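Local structure of agarase (Pseudoalteromonas fuliginea, 6XJ9) at residues Glu94-Thr100 and Val123-Tyr128; Ala644-Leu649 and Tyr699-Val703; Lys549-Val553 and Leu564-Ala568; Thr278-Arg282 and Asn497-Val502; Asn401-Tyr406 and Ser738-Arg742. The protein probably hydrolyses the beta-1,4 linkages of agarose, as a family GH50 glycoside hydrolase of a marine bacterium. All blocks are in the same frame, centred on the assembly; numbering follows the deposited sequence.

From the N terminus, interaction 1 closes first, round strands 103-111 and 116-123, and joins the end of strand 89-97 to the corner before strand 128-134 in the CBM-like domain. Interaction 4 opens next: T278-R282 waits 215 residues for N497-V502 and joins the lead-in of strand 282-286 to strand 501-506. Interaction 5 opens inside that loop and closes only near the C terminus, so the two cross. It ties helix 397-406 to the turn before helix 745-763. Nested within interaction 5 are interaction 3, a local contact between successive helices, and interaction 2, which binds the loop after strand 640-643 to helix 689-704. Interactions 1 and 2 approach to about 9 Å between nearest atoms.

Interaction 1. Residues Glu94-Thr100 and Val123-Tyr128; sequences ELANPGT and VPVGGY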
# COMPACT_ATOMS: atom_id res chain seq x y z
N GLU A 94 26.69 -1.73 -1.69
CA GLU A 94 25.81 -1.25 -2.74
C GLU A 94 25.00 -2.43 -3.28
O GLU A 94 25.57 -3.35 -3.87
CB GLU A 94 26.60 -0.56 -3.85
CG GLU A 94 26.76 0.92 -3.62
CD GLU A 94 27.31 1.65 -4.84
OE1 GLU A 94 28.50 1.44 -5.15
OE2 GLU A 94 26.53 2.38 -5.48
N LEU A 95 23.68 -2.39 -3.04
CA LEU A 95 22.82 -3.57 -3.15
C LEU A 95 21.56 -3.24 -3.94
O LEU A 95 20.92 -2.22 -3.71
CB LEU A 95 22.44 -4.07 -1.75
CG LEU A 95 23.59 -4.45 -0.82
CD1 LEU A 95 23.09 -4.72 0.59
CD2 LEU A 95 24.38 -5.64 -1.35
N ALA A 96 21.21 -4.15 -4.85
CA ALA A 96 19.91 -4.14 -5.51
C ALA A 96 19.19 -5.45 -5.21
O ALA A 96 19.79 -6.37 -4.65
CB ALA A 96 20.09 -3.93 -7.00
N ASN A 97 17.92 -5.53 -5.59
CA ASN A 97 17.15 -6.75 -5.38
C ASN A 97 16.32 -7.02 -6.62
O ASN A 97 15.27 -6.42 -6.82
CB ASN A 97 16.35 -6.65 -4.07
CG ASN A 97 15.31 -7.74 -3.90
OD1 ASN A 97 15.27 -8.69 -4.67
ND2 ASN A 97 14.47 -7.59 -2.90
N PRO A 98 16.78 -7.93 -7.52
CA PRO A 98 16.01 -8.27 -8.72
C PRO A 98 14.92 -9.32 -8.50
O PRO A 98 14.32 -9.77 -9.47
CB PRO A 98 17.10 -8.81 -9.67
CG PRO A 98 18.16 -9.40 -8.75
CD PRO A 98 18.09 -8.60 -7.46
N GLY A 99 14.69 -9.71 -7.24
CA GLY A 99 13.70 -10.71 -6.87
C GLY A 99 12.29 -10.12 -6.86
O GLY A 99 12.09 -8.99 -7.31
N THR A 100 11.32 -10.89 -6.36
CA THR A 100 9.92 -10.47 -6.38
C THR A 100 9.47 -10.06 -4.98
O THR A 100 8.40 -9.47 -4.82
CB THR A 100 9.02 -11.52 -7.05
OG1 THR A 100 9.16 -12.77 -6.37
CG2 THR A 100 9.29 -11.69 -8.53
N VAL A 123 16.11 -4.78 2.11
CA VAL A 123 16.47 -4.36 0.76
C VAL A 123 15.24 -4.51 -0.13
O VAL A 123 14.95 -5.62 -0.59
CB VAL A 123 17.65 -5.16 0.17
CG1 VAL A 123 18.07 -4.67 -1.21
CG2 VAL A 123 18.85 -5.25 1.11
N PRO A 124 14.54 -3.40 -0.44
CA PRO A 124 13.36 -3.42 -1.31
C PRO A 124 13.70 -3.98 -2.70
O PRO A 124 14.84 -3.90 -3.14
CB PRO A 124 12.98 -1.94 -1.48
CG PRO A 124 13.65 -1.22 -0.33
CD PRO A 124 14.87 -2.04 0.03
N VAL A 125 12.68 -4.55 -3.35
CA VAL A 125 12.72 -4.92 -4.75
C VAL A 125 13.06 -3.66 -5.55
O VAL A 125 12.44 -2.62 -5.36
CB VAL A 125 11.35 -5.51 -5.16
CG1 VAL A 125 11.11 -5.53 -6.66
CG2 VAL A 125 11.14 -6.89 -4.55
N GLY A 126 14.07 -3.75 -6.42
CA GLY A 126 14.47 -2.59 -7.20
C GLY A 126 15.98 -2.44 -7.29
O GLY A 126 16.73 -3.37 -6.98
N GLY A 127 16.42 -1.24 -7.71
CA GLY A 127 17.82 -1.01 -8.06
C GLY A 127 18.69 -0.71 -6.84
O GLY A 127 18.36 -1.06 -5.71
N TYR A 128 19.80 -0.01 -7.09
CA TYR A 128 20.90 0.04 -6.15
C TYR A 128 20.74 1.19 -5.15
O TYR A 128 20.42 2.32 -5.52
CB TYR A 128 22.23 0.11 -6.92
CG TYR A 128 22.63 -1.20 -7.55
CD1 TYR A 128 23.33 -2.15 -6.82
CD2 TYR A 128 22.32 -1.49 -8.86
CE1 TYR A 128 23.70 -3.36 -7.38
CE2 TYR A 128 22.68 -2.70 -9.45
CZ TYR A 128 23.38 -3.63 -8.70
OH TYR A 128 23.74 -4.82 -9.26
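N97 and G126 form an antiparallel hydrogen-bonded pair, with N97 N giving to G126 O at 2.8 Å and G126 N giving to N97 O at 3.0 Å. The pair lies at the end of strand 89-97 in the beta-rich CBM-like domain, where V123-Y128 turns a corner between strands 116-123 and 128-134. The N97 side chain works on both segments. With CG anti to the backbone N (chi1 168°), its amide turns toward V123-V125, with V123 O close to the amide plane, and ND2 gives a fairly straight bond to V123 O at 3.1 Å. H101 O is a second acceptor for ND2. On the other branch, OD1 accepts from G99 N at 2.8 Å, which makes an Asx turn. Replacing N97 by an alanine would probably leave V123 O and G99 N without these bonds and let the turn after the strand drift. Earlier on the strand, L95 CD1 meets V123 CG2, and V123 CG1 lies against N97 CB. V125 CG2 packs on the backbone of G99 and T100. G127 N bonds to N129 OD1 of the second subunit, so the corner also reaches the dimer contact. K204 makes a cation-pi contact with the Y128 ring. One face of the Y128 ring takes A96 CB, which stands 3.5 Å from the ring centroid and only 3° off its normal.

Interaction 2. Residues Ala644-Leu649 and Tyr699-Val703; sequences AYKEGL and YMNSV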
# COMPACT_ATOMS: atom_id res chain seq x y z
N ALA A 644 6.83 -16.30 17.79
CA ALA A 644 7.70 -16.56 16.64
C ALA A 644 7.80 -15.32 15.75
O ALA A 644 6.98 -15.12 14.86
CB ALA A 644 7.24 -17.78 15.88
N TYR A 645 8.81 -14.48 16.02
CA TYR A 645 9.10 -13.32 15.20
C TYR A 645 9.95 -13.77 14.02
O TYR A 645 11.16 -13.59 14.04
CB TYR A 645 9.84 -12.25 16.01
CG TYR A 645 9.01 -11.60 17.08
CD1 TYR A 645 9.01 -12.09 18.38
CD2 TYR A 645 8.23 -10.48 16.80
CE1 TYR A 645 8.22 -11.50 19.36
CE2 TYR A 645 7.46 -9.87 17.78
CZ TYR A 645 7.46 -10.38 19.07
OH TYR A 645 6.72 -9.77 20.05
N LYS A 646 9.29 -14.35 13.01
CA LYS A 646 9.91 -14.68 11.73
C LYS A 646 8.98 -14.18 10.63
O LYS A 646 7.96 -13.56 10.92
CB LYS A 646 10.16 -16.19 11.57
CG LYS A 646 11.03 -16.82 12.65
CD LYS A 646 12.43 -16.23 12.75
CE LYS A 646 13.31 -16.92 13.77
NZ LYS A 646 12.85 -16.62 15.14
N GLU A 647 9.35 -14.45 9.37
CA GLU A 647 8.53 -14.00 8.26
C GLU A 647 7.30 -14.88 8.11
O GLU A 647 6.38 -14.53 7.37
CB GLU A 647 9.35 -13.90 6.98
CG GLU A 647 10.19 -12.64 6.95
CD GLU A 647 10.98 -12.42 5.67
OE1 GLU A 647 10.57 -12.93 4.60
OE2 GLU A 647 12.02 -11.73 5.74
N GLY A 648 7.28 -16.02 8.81
CA GLY A 648 6.20 -16.98 8.67
C GLY A 648 6.46 -18.23 9.51
O GLY A 648 7.52 -18.36 10.11
N LEU A 649 5.47 -19.14 9.53
CA LEU A 649 5.63 -20.45 10.15
C LEU A 649 6.05 -21.45 9.08
O LEU A 649 5.22 -21.93 8.32
CB LEU A 649 4.31 -20.89 10.80
CG LEU A 649 3.74 -19.96 11.87
CD1 LEU A 649 2.60 -20.65 12.61
CD2 LEU A 649 4.82 -19.51 12.84
N TYR A 699 2.39 -14.19 6.58
CA TYR A 699 2.63 -14.81 7.87
C TYR A 699 1.34 -15.46 8.35
O TYR A 699 1.34 -16.61 8.79
CB TYR A 699 3.05 -13.77 8.93
CG TYR A 699 3.45 -14.37 10.25
CD1 TYR A 699 2.50 -14.88 11.13
CD2 TYR A 699 4.78 -14.44 10.64
CE1 TYR A 699 2.86 -15.43 12.35
CE2 TYR A 699 5.16 -14.99 11.86
CZ TYR A 699 4.20 -15.48 12.72
OH TYR A 699 4.56 -16.04 13.91
N MET A 700 0.24 -14.72 8.24
CA MET A 700 -1.06 -15.17 8.70
C MET A 700 -1.57 -16.32 7.83
O MET A 700 -2.24 -17.23 8.34
CB MET A 700 -2.07 -14.02 8.72
CG MET A 700 -1.92 -13.10 9.96
SD MET A 700 -1.91 -14.01 11.56
CE MET A 700 -3.48 -14.87 11.45
N ASN A 701 -1.20 -16.31 6.54
CA ASN A 701 -1.56 -17.42 5.67
C ASN A 701 -0.87 -18.70 6.14
O ASN A 701 -1.46 -19.78 6.05
CB ASN A 701 -1.29 -17.12 4.19
CG ASN A 701 -2.37 -16.26 3.57
OD1 ASN A 701 -3.52 -16.30 4.01
ND2 ASN A 701 -2.03 -15.50 2.54
N SER A 702 0.37 -18.58 6.62
CA SER A 702 1.11 -19.75 7.05
C SER A 702 0.55 -20.29 8.36
O SER A 702 0.63 -21.48 8.60
CB SER A 702 2.60 -19.50 7.12
OG SER A 702 2.94 -18.68 8.24
N VAL A 703 -0.03 -19.41 9.18
CA VAL A 703 -0.73 -19.80 10.40
C VAL A 703 -2.01 -20.56 10.01
O VAL A 703 -2.27 -21.66 10.51
CB VAL A 703 -1.07 -18.58 11.27
CG1 VAL A 703 -1.90 -18.99 12.49
CG2 VAL A 703 0.17 -17.80 11.69
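A644 O receives the hydroxyl of Y699 at 2.8 Å. OH approaches in the carbonyl plane, on a lone pair, and A644 CB lies beside it. Y699 CG is anti to its backbone N (chi1 -174°), and this carries the ring from the helix to the loop. An inverse gamma turn centred on Y645 follows. At K646 the backbone does the touching: its O sits at the ring edge, in plane, 3.3 Å from Y699 CE2. The K646 side chain leads off to a salt bridge with D622. E647 meets the ring through its backbone, while its carboxylate pairs with K199. At G648 the backbones come nearest, its CA 4.3 Å from Y699 CA, and its N is 3.5 Å from Y699 CD2. L649 ends the run with a polar and an apolar grip. Its N gives a nearly straight bond of 2.9 Å to S702 OG. That hydroxyl in turn donates to Y699 O at 2.7 Å, so the helix backbone fixes its rotation. The two methyls of L649 part: CD2 rests 3.6 Å from Y699 OH, and CD1 lies 3.9 Å from V703 CG2. The loop thus leaves strand 640-643 and packs against helix 689-704. I666 of strand 664-666 touches A644, L649 and Y699, F669 stacks on the Y699 ring, and F709 of strand 709-714 packs on L649.

Interaction 3. Residues Lys549-Val553 and Leu564-Ala568; sequences KYTDV and LASWA
V553 lies on the W567 indole, and apolar contacts carry most of the interface. V553 CB stands over one face of the five-membered ring, 3.8 Å from its centroid and 12° off the normal, a CH-pi contact. The two side chains run past each other in opposite directions. W567 CG is anti to its carbonyl carbon (chi1 -83°), which swings the indole toward K549-V553. V553 CG2, anti to its own backbone N, reaches across to L564 CB at 4.1 Å. Y550 CB comes to the indole edge, 4.3 Å from CZ2. The polar part is slight. W567 NE1 gives a weak, bent bond to T551 O, 3.1 Å long and 135° at the hydrogen. V553 N is equally near NE1, but both are donors and do not bond. A leucine in place of W567 would probably uncover the side of V553 and leave T551 O without this donor. Outside the pair, F570 meets the indole edge-to-face, and M546 and L556 touch it too. The Y550 hydroxyl bonds to D586. Helix ends lie on both segments. T551, with positive phi, is the first residue to leave the helical conformation after helix 537-550, and S566 is the N-cap of helix 567-572, its OG accepting from E569 N. The arrangement is a local helix-loop-helix contact, with W567 packed between the end of helix 537-550, helix 553-560 and helix 567-572.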
# COMPACT_ATOMS: atom_id res chain seq x y z
N LYS A 549 16.89 -45.06 38.46
CA LYS A 549 17.36 -45.59 37.19
C LYS A 549 18.59 -46.48 37.38
O LYS A 549 18.74 -47.48 36.68
CB LYS A 549 17.62 -44.49 36.15
CG LYS A 549 18.45 -44.89 34.94
CD LYS A 549 18.25 -44.02 33.70
CE LYS A 549 19.23 -44.34 32.58
NZ LYS A 549 19.01 -43.50 31.38
N TYR A 550 19.48 -46.10 38.31
CA TYR A 550 20.81 -46.69 38.34
C TYR A 550 21.04 -47.59 39.55
O TYR A 550 22.02 -48.34 39.57
CB TYR A 550 21.90 -45.62 38.24
CG TYR A 550 22.04 -45.05 36.86
CD1 TYR A 550 22.56 -45.80 35.82
CD2 TYR A 550 21.60 -43.76 36.58
CE1 TYR A 550 22.67 -45.28 34.54
CE2 TYR A 550 21.70 -43.23 35.31
CZ TYR A 550 22.24 -43.99 34.29
OH TYR A 550 22.34 -43.47 33.03
N THR A 551 20.16 -47.49 40.55
CA THR A 551 20.27 -48.29 41.77
C THR A 551 21.54 -47.90 42.52
O THR A 551 21.47 -47.23 43.55
CB THR A 551 20.18 -49.80 41.47
OG1 THR A 551 19.12 -50.02 40.53
CG2 THR A 551 19.96 -50.63 42.71
N ASP A 552 22.69 -48.31 41.97
CA ASP A 552 24.00 -48.03 42.54
C ASP A 552 24.66 -46.90 41.76
O ASP A 552 24.46 -46.79 40.55
CB ASP A 552 24.91 -49.27 42.47
CG ASP A 552 24.26 -50.56 42.92
OD1 ASP A 552 23.68 -50.57 44.03
OD2 ASP A 552 24.33 -51.55 42.15
N VAL A 553 25.46 -46.08 42.46
CA VAL A 553 26.11 -44.93 41.86
C VAL A 553 27.07 -45.39 40.77
O VAL A 553 27.22 -44.72 39.75
CB VAL A 553 26.77 -44.02 42.93
CG1 VAL A 553 28.06 -44.59 43.49
CG2 VAL A 553 26.97 -42.59 42.44
N LEU A 564 32.23 -40.59 41.28
CA LEU A 564 31.56 -40.23 42.52
C LEU A 564 31.72 -41.37 43.52
O LEU A 564 31.52 -42.53 43.17
CB LEU A 564 30.07 -39.95 42.23
CG LEU A 564 29.77 -38.86 41.21
CD1 LEU A 564 28.29 -38.87 40.85
CD2 LEU A 564 30.19 -37.49 41.73
N ALA A 565 32.06 -41.02 44.76
CA ALA A 565 32.33 -41.99 45.81
C ALA A 565 31.03 -42.62 46.31
O ALA A 565 31.00 -43.80 46.66
CB ALA A 565 33.09 -41.34 46.93
N SER A 566 29.95 -41.82 46.34
CA SER A 566 28.71 -42.25 46.96
C SER A 566 27.53 -41.44 46.42
O SER A 566 27.72 -40.37 45.84
CB SER A 566 28.80 -42.12 48.46
OG SER A 566 28.67 -40.76 48.85
N TRP A 567 26.32 -41.96 46.65
CA TRP A 567 25.11 -41.22 46.35
C TRP A 567 25.08 -39.92 47.14
O TRP A 567 24.64 -38.89 46.63
CB TRP A 567 23.86 -42.08 46.57
CG TRP A 567 23.56 -42.96 45.40
CD1 TRP A 567 23.56 -44.33 45.37
CD2 TRP A 567 23.24 -42.53 44.06
NE1 TRP A 567 23.25 -44.77 44.11
CE2 TRP A 567 23.05 -43.69 43.29
CE3 TRP A 567 23.10 -41.28 43.45
CZ2 TRP A 567 22.73 -43.64 41.93
CZ3 TRP A 567 22.77 -41.22 42.11
CH2 TRP A 567 22.59 -42.39 41.36
N ALA A 568 25.59 -39.97 48.38
CA ALA A 568 25.72 -38.79 49.22
C ALA A 568 26.57 -37.73 48.53
O ALA A 568 26.30 -36.54 48.70
CB ALA A 568 26.30 -39.16 50.56

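Interaction 4. Residues Thr278-Arg282 and Asn497-Val502; sequences TGYFR and NSPWAV
Strand 501-506, flanked by 449-453 and 614-615 and probably part of the (beta/alpha)8 barrel expected for this family, is joined to the lead-in of strand 282-286 through V502 and F281. A type I beta turn from S498 to A501 leads into strand 501-506, and an ST turn at T278 shapes the other side. F281 is the central side chain. V502 CG2 sits over the centre of one ring face, 3.8 Å from the centroid and 5° off the normal, while V502 CG1 touches F281 CG. P499 O approaches the ring edge, 3.2 Å from CE2. Y300 also meets the F281 ring, edge-to-face. Elsewhere in the contact, Y280 OH gives a hydrogen bond of 2.7 Å to N497 OD1, with the ring and amide planes 62° apart. The hydroxyl is tilted 28° from the carbonyl plane of N497. H613 meets the Y280 ring edge-to-face. P499 CB packs on G279 O at 3.4 Å. Water completes the join between the backbones. One water bridges F281 O and V502 O. Another accepts from F281 N at 2.9 Å and donates to both P499 O and A501 O, and it lies in the plane of the F281 ring, at its edge.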
# COMPACT_ATOMS: atom_id res chain seq x y z
N THR A 278 -20.64 -25.81 24.79
CA THR A 278 -20.39 -26.06 26.20
C THR A 278 -20.54 -24.76 26.99
O THR A 278 -20.52 -24.79 28.21
CB THR A 278 -19.00 -26.66 26.42
OG1 THR A 278 -18.07 -25.62 26.10
CG2 THR A 278 -18.75 -27.90 25.60
N GLY A 279 -20.69 -23.64 26.28
CA GLY A 279 -20.73 -22.33 26.93
C GLY A 279 -19.33 -21.79 27.24
O GLY A 279 -19.22 -20.76 27.90
N TYR A 280 -18.28 -22.49 26.77
CA TYR A 280 -16.90 -22.02 26.90
C TYR A 280 -16.09 -22.28 25.63
O TYR A 280 -16.38 -23.20 24.87
CB TYR A 280 -16.23 -22.67 28.11
CG TYR A 280 -16.94 -22.36 29.40
CD1 TYR A 280 -16.70 -21.18 30.08
CD2 TYR A 280 -17.89 -23.24 29.91
CE1 TYR A 280 -17.38 -20.88 31.26
CE2 TYR A 280 -18.58 -22.95 31.08
CZ TYR A 280 -18.31 -21.77 31.76
OH TYR A 280 -18.98 -21.49 32.91
N PHE A 281 -15.05 -21.47 25.40
CA PHE A 281 -14.13 -21.74 24.30
C PHE A 281 -13.40 -23.05 24.59
O PHE A 281 -13.03 -23.30 25.73
CB PHE A 281 -13.14 -20.59 24.12
CG PHE A 281 -13.72 -19.37 23.45
CD1 PHE A 281 -13.68 -19.23 22.07
CD2 PHE A 281 -14.33 -18.37 24.20
CE1 PHE A 281 -14.23 -18.11 21.45
CE2 PHE A 281 -14.87 -17.25 23.58
CZ PHE A 281 -14.81 -17.12 22.21
N ARG A 282 -13.21 -23.87 23.55
CA ARG A 282 -12.56 -25.17 23.73
C ARG A 282 -11.88 -25.58 22.42
O ARG A 282 -11.91 -24.83 21.45
CB ARG A 282 -13.61 -26.19 24.18
CG ARG A 282 -14.72 -26.39 23.17
CD ARG A 282 -15.84 -27.30 23.66
NE ARG A 282 -16.82 -27.53 22.60
CZ ARG A 282 -16.75 -28.50 21.70
NH1 ARG A 282 -15.76 -29.38 21.74
NH2 ARG A 282 -17.69 -28.63 20.79
N ASN A 497 -15.39 -16.02 35.45
CA ASN A 497 -15.94 -17.18 34.74
C ASN A 497 -16.59 -16.79 33.42
O ASN A 497 -17.37 -17.57 32.85
CB ASN A 497 -16.86 -18.02 35.63
CG ASN A 497 -16.92 -19.48 35.22
OD1 ASN A 497 -17.97 -19.98 34.85
ND2 ASN A 497 -15.79 -20.16 35.28
N SER A 498 -16.25 -15.61 32.89
CA SER A 498 -16.84 -15.12 31.66
C SER A 498 -16.58 -16.08 30.50
O SER A 498 -15.45 -16.49 30.29
CB SER A 498 -16.33 -13.74 31.32
OG SER A 498 -16.90 -13.31 30.09
N PRO A 499 -17.62 -16.40 29.69
CA PRO A 499 -17.46 -17.17 28.46
C PRO A 499 -16.65 -16.44 27.39
O PRO A 499 -16.15 -17.06 26.46
CB PRO A 499 -18.89 -17.39 27.95
CG PRO A 499 -19.68 -16.26 28.58
CD PRO A 499 -19.03 -16.02 29.92
N TRP A 500 -16.50 -15.12 27.56
CA TRP A 500 -15.80 -14.26 26.62
C TRP A 500 -14.29 -14.45 26.73
O TRP A 500 -13.55 -13.99 25.86
CB TRP A 500 -16.21 -12.80 26.84
CG TRP A 500 -17.63 -12.58 26.44
CD1 TRP A 500 -18.74 -12.68 27.22
CD2 TRP A 500 -18.09 -12.30 25.11
NE1 TRP A 500 -19.87 -12.44 26.48
CE2 TRP A 500 -19.50 -12.21 25.18
CE3 TRP A 500 -17.45 -12.11 23.87
CZ2 TRP A 500 -20.28 -11.94 24.05
CZ3 TRP A 500 -18.23 -11.84 22.77
CH2 TRP A 500 -19.62 -11.76 22.86
N ALA A 501 -13.85 -15.11 27.81
CA ALA A 501 -12.43 -15.37 28.02
C ALA A 501 -12.05 -16.66 27.30
O ALA A 501 -12.41 -17.75 27.73
CB ALA A 501 -12.11 -15.43 29.50
N VAL A 502 -11.32 -16.53 26.18
CA VAL A 502 -10.94 -17.67 25.38
C VAL A 502 -10.08 -18.65 26.18
O VAL A 502 -10.26 -19.86 26.06
CB VAL A 502 -10.26 -17.25 24.06
CG1 VAL A 502 -9.97 -18.44 23.16
CG2 VAL A 502 -11.09 -16.22 23.32
O HOH W 1 -19.80 -18.28 32.35
O HOH W 2 -11.84 -21.55 27.49
O HOH W 3 -14.72 -19.45 27.42

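Interaction 5. Residues Asn401-Tyr406 and Ser738-Arg742; sequences NLERKY and SVTDR
K405 and D741 meet because each side chain leaves its backbone with CG anti to N (chi1 -174° and -169°). K405 then runs fully extended, and its NZ reaches D741 OD2 at 2.6 Å in a salt bridge. The lysine comes in on the anti side of that oxygen. Y406 takes the other side: its OH gives a hydrogen bond of 2.7 Å to the same OD2, on the syn side. The tyrosine ring stands at 74° to the carboxylate, with OD2 near the ring plane at its edge. K405 CG lies over the centre of one face of the Y406 ring, so the two donors also pack on each other. L402 CD2 comes to 4.1 Å from D741 OD1. That second oxygen has its own partners, a salt bridge from R424 and a hydrogen bond from Y398. At the other end of the contact N401 ND2 donates to V739 O at 2.7 Å. The bond is nearly straight, but the donor stands above the carbonyl plane. F226 O is a further acceptor for ND2. R404 grips N401 OD1 side-on through NE and NH2, which holds the amide in this orientation. One water accepts from K405 NZ and donates to T740 O. Helix 397-406 is thus pinned to the type I turn of S738-D741, just before helix 745-763. The buried carboxylate of D741 is met by two cations and two hydroxyls, an environment likely to keep it ionised.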
# COMPACT_ATOMS: atom_id res chain seq x y z
N ASN A 401 -2.42 11.90 23.67
CA ASN A 401 -3.17 11.97 22.43
C ASN A 401 -4.61 11.50 22.61
O ASN A 401 -5.51 12.07 21.99
CB ASN A 401 -2.43 11.28 21.29
CG ASN A 401 -1.19 12.05 20.88
OD1 ASN A 401 -1.11 13.26 21.11
ND2 ASN A 401 -0.23 11.35 20.29
N LEU A 402 -4.81 10.48 23.45
CA LEU A 402 -6.14 9.94 23.71
C LEU A 402 -7.01 11.01 24.37
O LEU A 402 -8.20 11.11 24.06
CB LEU A 402 -6.05 8.72 24.62
CG LEU A 402 -5.50 7.43 24.01
CD1 LEU A 402 -5.68 6.29 25.00
CD2 LEU A 402 -6.20 7.09 22.70
N GLU A 403 -6.43 11.74 25.32
CA GLU A 403 -7.18 12.76 26.04
C GLU A 403 -7.43 13.95 25.12
O GLU A 403 -8.52 14.53 25.15
CB GLU A 403 -6.45 13.18 27.31
CG GLU A 403 -7.26 14.17 28.13
CD GLU A 403 -6.66 14.50 29.49
OE1 GLU A 403 -5.49 14.17 29.71
OE2 GLU A 403 -7.38 15.10 30.31
N ARG A 404 -6.44 14.28 24.28
CA ARG A 404 -6.62 15.34 23.29
C ARG A 404 -7.75 14.96 22.34
O ARG A 404 -8.56 15.80 21.94
CB ARG A 404 -5.31 15.60 22.53
CG ARG A 404 -4.31 16.46 23.28
CD ARG A 404 -3.21 17.02 22.38
NE ARG A 404 -2.09 16.10 22.39
CZ ARG A 404 -0.82 16.39 22.63
NH1 ARG A 404 -0.41 17.63 22.85
NH2 ARG A 404 0.06 15.40 22.63
N LYS A 405 -7.82 13.67 21.99
CA LYS A 405 -8.68 13.20 20.91
C LYS A 405 -10.09 12.94 21.42
O LYS A 405 -11.06 13.22 20.72
CB LYS A 405 -8.10 11.92 20.28
CG LYS A 405 -8.82 11.42 19.04
CD LYS A 405 -8.04 10.30 18.38
CE LYS A 405 -8.72 9.70 17.17
NZ LYS A 405 -7.84 8.67 16.55
N TYR A 406 -10.19 12.38 22.63
CA TYR A 406 -11.42 11.78 23.12
C TYR A 406 -11.83 12.41 24.45
O TYR A 406 -12.82 12.00 25.05
CB TYR A 406 -11.21 10.29 23.40
CG TYR A 406 -10.91 9.41 22.21
CD1 TYR A 406 -11.87 9.17 21.24
CD2 TYR A 406 -9.68 8.78 22.08
CE1 TYR A 406 -11.60 8.35 20.14
CE2 TYR A 406 -9.40 7.95 20.99
CZ TYR A 406 -10.37 7.73 20.03
OH TYR A 406 -10.11 6.92 18.96
N SER A 738 -0.45 4.14 15.21
CA SER A 738 0.64 5.04 15.57
C SER A 738 0.38 5.69 16.93
O SER A 738 -0.67 5.50 17.53
CB SER A 738 0.83 6.11 14.50
OG SER A 738 -0.22 7.06 14.58
N VAL A 739 1.34 6.51 17.38
CA VAL A 739 1.28 7.21 18.65
C VAL A 739 0.15 8.25 18.67
O VAL A 739 -0.26 8.69 19.74
CB VAL A 739 2.64 7.86 18.95
CG1 VAL A 739 3.00 8.93 17.92
CG2 VAL A 739 2.73 8.42 20.35
N THR A 740 -0.32 8.69 17.50
CA THR A 740 -1.43 9.64 17.43
C THR A 740 -2.78 8.93 17.20
O THR A 740 -3.75 9.57 16.79
CB THR A 740 -1.20 10.73 16.37
OG1 THR A 740 -0.94 10.10 15.11
CG2 THR A 740 -0.09 11.69 16.72
N ASP A 741 -2.83 7.62 17.47
CA ASP A 741 -4.06 6.84 17.41
C ASP A 741 -4.59 6.78 15.98
O ASP A 741 -5.80 6.67 15.76
CB ASP A 741 -5.10 7.30 18.45
CG ASP A 741 -6.30 6.36 18.61
OD1 ASP A 741 -6.09 5.21 19.05
OD2 ASP A 741 -7.44 6.80 18.32
N ARG A 742 -3.67 6.80 15.01
CA ARG A 742 -4.06 6.55 13.63
C ARG A 742 -3.70 5.12 13.25
O ARG A 742 -2.52 4.79 13.15
CB ARG A 742 -3.36 7.52 12.67
CG ARG A 742 -3.77 8.97 12.83
CD ARG A 742 -3.09 9.91 11.84
NE ARG A 742 -3.91 11.10 11.62
CZ ARG A 742 -3.66 12.04 10.73
NH1 ARG A 742 -2.57 11.98 9.99
NH2 ARG A 742 -4.49 13.07 10.60
O HOH W 4 -6.12 10.32 15.43